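PDB 3FDI: cytidylate kinase-like family protein from Eubacterium ventriosum, which is of unknown function but, as a P-loop protein of the cytidylate kinase-like family, probably binds a nucleotide and may transfer phosphate between nucleotides. Local coordinates for residues 14-18 with 130-134; 174-178 with 191-195. Residues are numbered along the deposited sequence.

Contact 1 (14-18 with 130-134); sequences EFGSG and KTKRV. With SO4 (sulfate ion), chain G.
This is a buried loop-to-helix contact at the sulfate-bearing end of the parallel sheet: residues 14-18, the loop between strand 8-13 and helix 19-30, press against helix 127-138 at residues 130-134. The loop makes a type II beta turn from Glu14 to Ser17, closed by Ser17 N to Glu14 O (3.1 Å) and by Ser17 OG to Glu14 O (2.7 Å). Gly16 (phi/psi 83/4) is third in the turn, its CA 4.6 Å from Lys130 CA; a CB here would clash with Val134 CG2 and, at these angles, with the preceding carbonyl O, so turn and close approach both favour glycine. Lys130 (m, t, m, t) runs along the turn to a salt bridge, NZ to Glu14 OE1 at 2.5 Å, and a water joins its NZ (3.0 Å) to Phe15 O (2.7 Å). Gly16 O accepts a hydrogen bond from Arg133 NE (3.2 Å) and a CA-H...O contact from Lys130 CA (3.3 Å). Phe15 CE2 meets Val134 CG2 at 3.8 Å. Gly18, at the N-cap, and Gly16 turn their amides to a sulfate: Gly16 N to O2 and Gly18 N to O4, both 3.0 Å. Arg137, Gly19 and His20 also bind this ion, probably from the crystallisation liquor. A glycine-rich loop wrapping an oxyanion between a strand and a helix N terminus is the signature of the P-loop, where a nucleotide phosphate would be expected.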
loop_
_atom_site.group_PDB
_atom_site.type_symbol
_atom_site.label_atom_id
_atom_site.label_comp_id
_atom_site.label_asym_id
_atom_site.label_seq_id
_atom_site.Cartn_x
_atom_site.Cartn_y
_atom_site.Cartn_z
ATOM N N GLU B 14 6.696 15.910 -5.184
ATOM C CA GLU B 14 6.188 15.367 -6.437
ATOM C C GLU B 14 6.822 16.151 -7.565
ATOM O O GLU B 14 7.032 17.372 -7.450
ATOM C CB GLU B 14 4.679 15.568 -6.560
ATOM C CG GLU B 14 3.904 15.008 -5.449
ATOM C CD GLU B 14 2.408 15.197 -5.625
ATOM O OE1 GLU B 14 1.985 16.253 -6.158
ATOM O OE2 GLU B 14 1.653 14.305 -5.183
ATOM N N PHE B 15 7.061 15.463 -8.675
ATOM C CA PHE B 15 7.657 16.061 -9.840
ATOM C C PHE B 15 6.704 17.086 -10.394
ATOM O O PHE B 15 5.494 16.814 -10.522
ATOM C CB PHE B 15 7.874 15.013 -10.885
ATOM C CG PHE B 15 8.632 15.514 -12.088
ATOM C CD1 PHE B 15 10.007 15.758 -11.996
ATOM C CD2 PHE B 15 7.984 15.734 -13.304
ATOM C CE1 PHE B 15 10.725 16.206 -13.098
ATOM C CE2 PHE B 15 8.710 16.160 -14.420
ATOM C CZ PHE B 15 10.073 16.388 -14.322
ATOM N N GLY B 16 7.246 18.261 -10.687
ATOM C CA GLY B 16 6.449 19.378 -11.129
ATOM C C GLY B 16 5.759 20.248 -10.078
ATOM O O GLY B 16 5.047 21.177 -10.450
ATOM N N SER B 17 5.974 19.989 -8.782
ATOM C CA SER B 17 5.193 20.667 -7.748
ATOM C C SER B 17 5.691 22.021 -7.379
ATOM O O SER B 17 4.976 22.758 -6.686
ATOM C CB SER B 17 5.192 19.875 -6.475
ATOM O OG SER B 17 6.511 19.643 -6.046
ATOM N N GLY B 18 6.922 22.330 -7.778
ATOM C CA GLY B 18 7.604 23.560 -7.346
ATOM C C GLY B 18 8.545 23.283 -6.195
ATOM O O GLY B 18 9.045 24.198 -5.550
ATOM N N LYS B 130 0.980 21.537 -11.702
ATOM C CA LYS B 130 2.159 20.729 -12.058
ATOM C C LYS B 130 2.338 20.541 -13.573
ATOM O O LYS B 130 3.438 20.704 -14.092
ATOM C CB LYS B 130 2.129 19.324 -11.400
ATOM C CG LYS B 130 2.167 19.297 -9.885
ATOM C CD LYS B 130 2.371 17.909 -9.298
ATOM C CE LYS B 130 1.107 17.082 -9.296
ATOM N NZ LYS B 130 1.249 15.766 -8.520
ATOM N N THR B 131 1.273 20.179 -14.282
ATOM C CA THR B 131 1.414 19.921 -15.709
ATOM C C THR B 131 1.818 21.197 -16.407
ATOM O O THR B 131 2.597 21.186 -17.367
ATOM C CB THR B 131 0.162 19.277 -16.408
ATOM O OG1 THR B 131 -0.588 20.270 -17.126
ATOM C CG2 THR B 131 -0.713 18.527 -15.465
ATOM N N LYS B 132 1.313 22.316 -15.917
ATOM C CA LYS B 132 1.649 23.577 -16.551
ATOM C C LYS B 132 3.130 23.797 -16.291
ATOM O O LYS B 132 3.893 24.033 -17.226
ATOM C CB LYS B 132 0.763 24.742 -16.057
ATOM C CG LYS B 132 -0.280 25.266 -17.115
ATOM C CD LYS B 132 -1.509 25.947 -16.493
ATOM C CE LYS B 132 -2.314 24.974 -15.602
ATOM N NZ LYS B 132 -3.622 25.513 -15.149
ATOM N N ARG B 133 3.569 23.639 -15.041
ATOM C CA ARG B 133 4.978 23.933 -14.721
ATOM C C ARG B 133 5.926 23.039 -15.511
ATOM O O ARG B 133 6.940 23.520 -16.002
ATOM C CB ARG B 133 5.278 23.861 -13.207
ATOM C CG ARG B 133 6.788 23.712 -12.875
ATOM C CD ARG B 133 7.159 24.086 -11.450
ATOM N NE ARG B 133 5.979 24.274 -10.625
ATOM C CZ ARG B 133 5.604 25.420 -10.064
ATOM N NH1 ARG B 133 4.482 25.439 -9.353
ATOM N NH2 ARG B 133 6.341 26.535 -10.182
ATOM N N VAL B 134 5.581 21.752 -15.628
ATOM C CA VAL B 134 6.400 20.765 -16.353
ATOM C C VAL B 134 6.489 21.020 -17.894
ATOM O O VAL B 134 7.583 20.973 -18.474
ATOM C CB VAL B 134 5.891 19.310 -16.089
ATOM C CG1 VAL B 134 6.595 18.300 -16.972
ATOM C CG2 VAL B 134 6.056 18.926 -14.574
HETATM S S SO4 G . 9.903 20.034 -8.920
HETATM O O1 SO4 G . 11.181 20.527 -8.400
HETATM O O2 SO4 G . 10.081 18.971 -9.906
HETATM O O3 SO4 G . 9.271 19.496 -7.697
HETATM O O4 SO4 G . 9.150 21.189 -9.502
HETATM O O HOH W 1 3.714 14.819 -9.915
#

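Contact 2 (174-178 with 191-195); sequences YDICI and MIIKY
Residues 176-178 form an extended strand (phi near -135°, psi 125 to 143°), entered through Asp175 at -76/-37, while 191-195 is helix with Tyr195 N bonded to Met191 O at 3.1 Å. The two axes run nearly antiparallel, at 166°, and approach to 10.2 Å, the spacing of a helix laid on a sheet face. Ile176 CA lies 7.5 Å from Ile192 CA, and Ile178 CA 8.7 Å from Met191 CA. No hydrogen bond crosses; the joint is apolar. Ile176 and Ile178, both m, t, point toward the helix, Cys177 away. Ile178 CD1 reaches Met191 CB (selenomethionine) at 4.0 Å and Ile192 CG1 at 3.9 Å; Ile176 CD1 lies 4.1 Å from the same Ile192 CG1. Tyr195 (chi1 t, chi2 96°) offers its ring face to Ile176: CG1 stands 3.9 Å from the ring centroid, 16° off the normal, a CH-pi contact, and Ile176 CD1 is 3.5 Å from Tyr195 CG. Asp175 CB lies 3.5 Å from Tyr195 OH; Asp175 OD2 forms a salt bridge with Lys182 of the second subunit and a hydrogen bond with Ser120 N of its own chain, and Tyr195 OH is hydrogen-bonded to Lys179 O of the second subunit. Strand 176-180 pairs in parallel with strand 118-125, Ile192 also packs on Val22 and Leu26 of helix 19-30, and at Cys177 an antiparallel strand of the second subunit carries the sheet onward.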
loop_
_atom_site.group_PDB
_atom_site.type_symbol
_atom_site.label_atom_id
_atom_site.label_comp_id
_atom_site.label_asym_id
_atom_site.label_seq_id
_atom_site.Cartn_x
_atom_site.Cartn_y
_atom_site.Cartn_z
ATOM N N TYR B 174 6.706 13.078 7.258
ATOM C CA TYR B 174 7.214 14.444 7.292
ATOM C C TYR B 174 6.619 15.307 8.438
ATOM O O TYR B 174 5.605 14.988 8.997
ATOM C CB TYR B 174 6.910 15.118 5.939
ATOM C CG TYR B 174 7.280 14.254 4.726
ATOM C CD1 TYR B 174 6.338 13.424 4.171
ATOM C CD2 TYR B 174 8.565 14.214 4.205
ATOM C CE1 TYR B 174 6.600 12.576 3.123
ATOM C CE2 TYR B 174 8.869 13.374 3.069
ATOM C CZ TYR B 174 7.854 12.565 2.548
ATOM O OH TYR B 174 7.987 11.714 1.464
ATOM N N ASP B 175 7.285 16.406 8.757
ATOM C CA ASP B 175 6.734 17.422 9.629
ATOM C C ASP B 175 5.692 18.314 9.029
ATOM O O ASP B 175 4.750 18.736 9.738
ATOM C CB ASP B 175 7.864 18.330 10.111
ATOM C CG ASP B 175 8.879 17.565 10.938
ATOM O OD1 ASP B 175 8.439 16.722 11.737
ATOM O OD2 ASP B 175 10.086 17.758 10.765
ATOM N N ILE B 176 5.882 18.642 7.757
ATOM C CA ILE B 176 4.966 19.467 6.981
ATOM C C ILE B 176 4.755 18.923 5.579
ATOM O O ILE B 176 5.684 18.489 4.964
ATOM C CB ILE B 176 5.535 20.853 6.736
ATOM C CG1 ILE B 176 6.191 21.414 7.969
ATOM C CG2 ILE B 176 4.427 21.781 6.315
ATOM C CD1 ILE B 176 6.968 22.675 7.706
ATOM N N CYS B 177 3.543 19.021 5.041
ATOM C CA CYS B 177 3.262 18.805 3.631
ATOM C C CYS B 177 2.447 19.962 3.181
ATOM O O CYS B 177 1.501 20.339 3.893
ATOM C CB CYS B 177 2.413 17.576 3.449
ATOM S SG CYS B 177 3.196 16.049 4.088
ATOM N N ILE B 178 2.754 20.507 2.005
ATOM C CA ILE B 178 2.038 21.668 1.479
ATOM C C ILE B 178 1.758 21.461 -0.006
ATOM O O ILE B 178 2.695 21.125 -0.789
ATOM C CB ILE B 178 2.835 22.957 1.706
ATOM C CG1 ILE B 178 3.186 23.094 3.196
ATOM C CG2 ILE B 178 1.989 24.153 1.339
ATOM C CD1 ILE B 178 4.120 24.271 3.521
HETATM N N MSE B 191 5.481 29.433 4.974
HETATM C CA MSE B 191 4.878 28.610 5.968
HETATM C C MSE B 191 5.905 27.646 6.568
HETATM O O MSE B 191 5.771 27.271 7.744
HETATM C CB MSE B 191 3.757 27.802 5.355
HETATM C CG MSE B 191 2.598 28.652 4.857
HETATM SE SE MSE B 191 1.341 27.585 3.827
HETATM C CE MSE B 191 0.796 26.375 5.235
ATOM N N ILE B 192 6.895 27.221 5.759
ATOM C CA ILE B 192 7.935 26.308 6.243
ATOM C C ILE B 192 8.845 27.079 7.179
ATOM O O ILE B 192 9.254 26.567 8.230
ATOM C CB ILE B 192 8.764 25.660 5.066
ATOM C CG1 ILE B 192 7.877 24.675 4.296
ATOM C CG2 ILE B 192 10.038 24.954 5.600
ATOM C CD1 ILE B 192 8.404 24.246 2.930
ATOM N N ILE B 193 9.101 28.335 6.833
ATOM C CA ILE B 193 9.959 29.202 7.642
ATOM C C ILE B 193 9.297 29.498 9.019
ATOM O O ILE B 193 9.953 29.533 10.080
ATOM C CB ILE B 193 10.217 30.542 6.915
ATOM C CG1 ILE B 193 11.094 30.348 5.684
ATOM C CG2 ILE B 193 10.793 31.590 7.892
ATOM C CD1 ILE B 193 10.967 31.503 4.737
ATOM N N LYS B 194 7.996 29.710 8.996
ATOM C CA LYS B 194 7.236 29.892 10.230
ATOM C C LYS B 194 7.308 28.642 11.095
ATOM O O LYS B 194 7.561 28.726 12.292
ATOM C CB LYS B 194 5.780 30.211 9.879
ATOM C CG LYS B 194 4.809 30.447 11.066
ATOM C CD LYS B 194 3.468 30.966 10.521
ATOM C CE LYS B 194 2.665 31.840 11.478
ATOM N NZ LYS B 194 3.250 33.156 11.831
ATOM N N TYR B 195 7.111 27.463 10.494
ATOM C CA TYR B 195 7.254 26.228 11.249
ATOM C C TYR B 195 8.628 26.191 11.943
ATOM O O TYR B 195 8.748 25.974 13.175
ATOM C CB TYR B 195 7.077 25.004 10.322
ATOM C CG TYR B 195 7.033 23.680 11.029
ATOM C CD1 TYR B 195 5.814 23.080 11.358
ATOM C CD2 TYR B 195 8.183 23.015 11.364
ATOM C CE1 TYR B 195 5.757 21.858 11.979
ATOM C CE2 TYR B 195 8.121 21.771 12.013
ATOM C CZ TYR B 195 6.894 21.213 12.305
ATOM O OH TYR B 195 6.803 19.997 12.944
#

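From the N terminus, strand 8-13 runs into the loop 14-18, and contact 1 closes only 112 residues later, when the chain, having passed through strand 118-125, reaches helix 127-138. Contact 2 then follows in series, neither nested nor crossing: strand 176-180 turns through a short connection into helix 185-197, which folds back on it. The centres are 19 Å apart and the nearest atoms about 6 Å, without touching. Helix 19-30, which starts just after contact 1, packs against Ile192 of contact 2, while strand 118-125 neighbours both. Contact 1 therefore ties the P-loop-like, sulfate-binding loop to helix 127-138, and contact 2 joins the last strand to the C-terminal helix at the subunit interface.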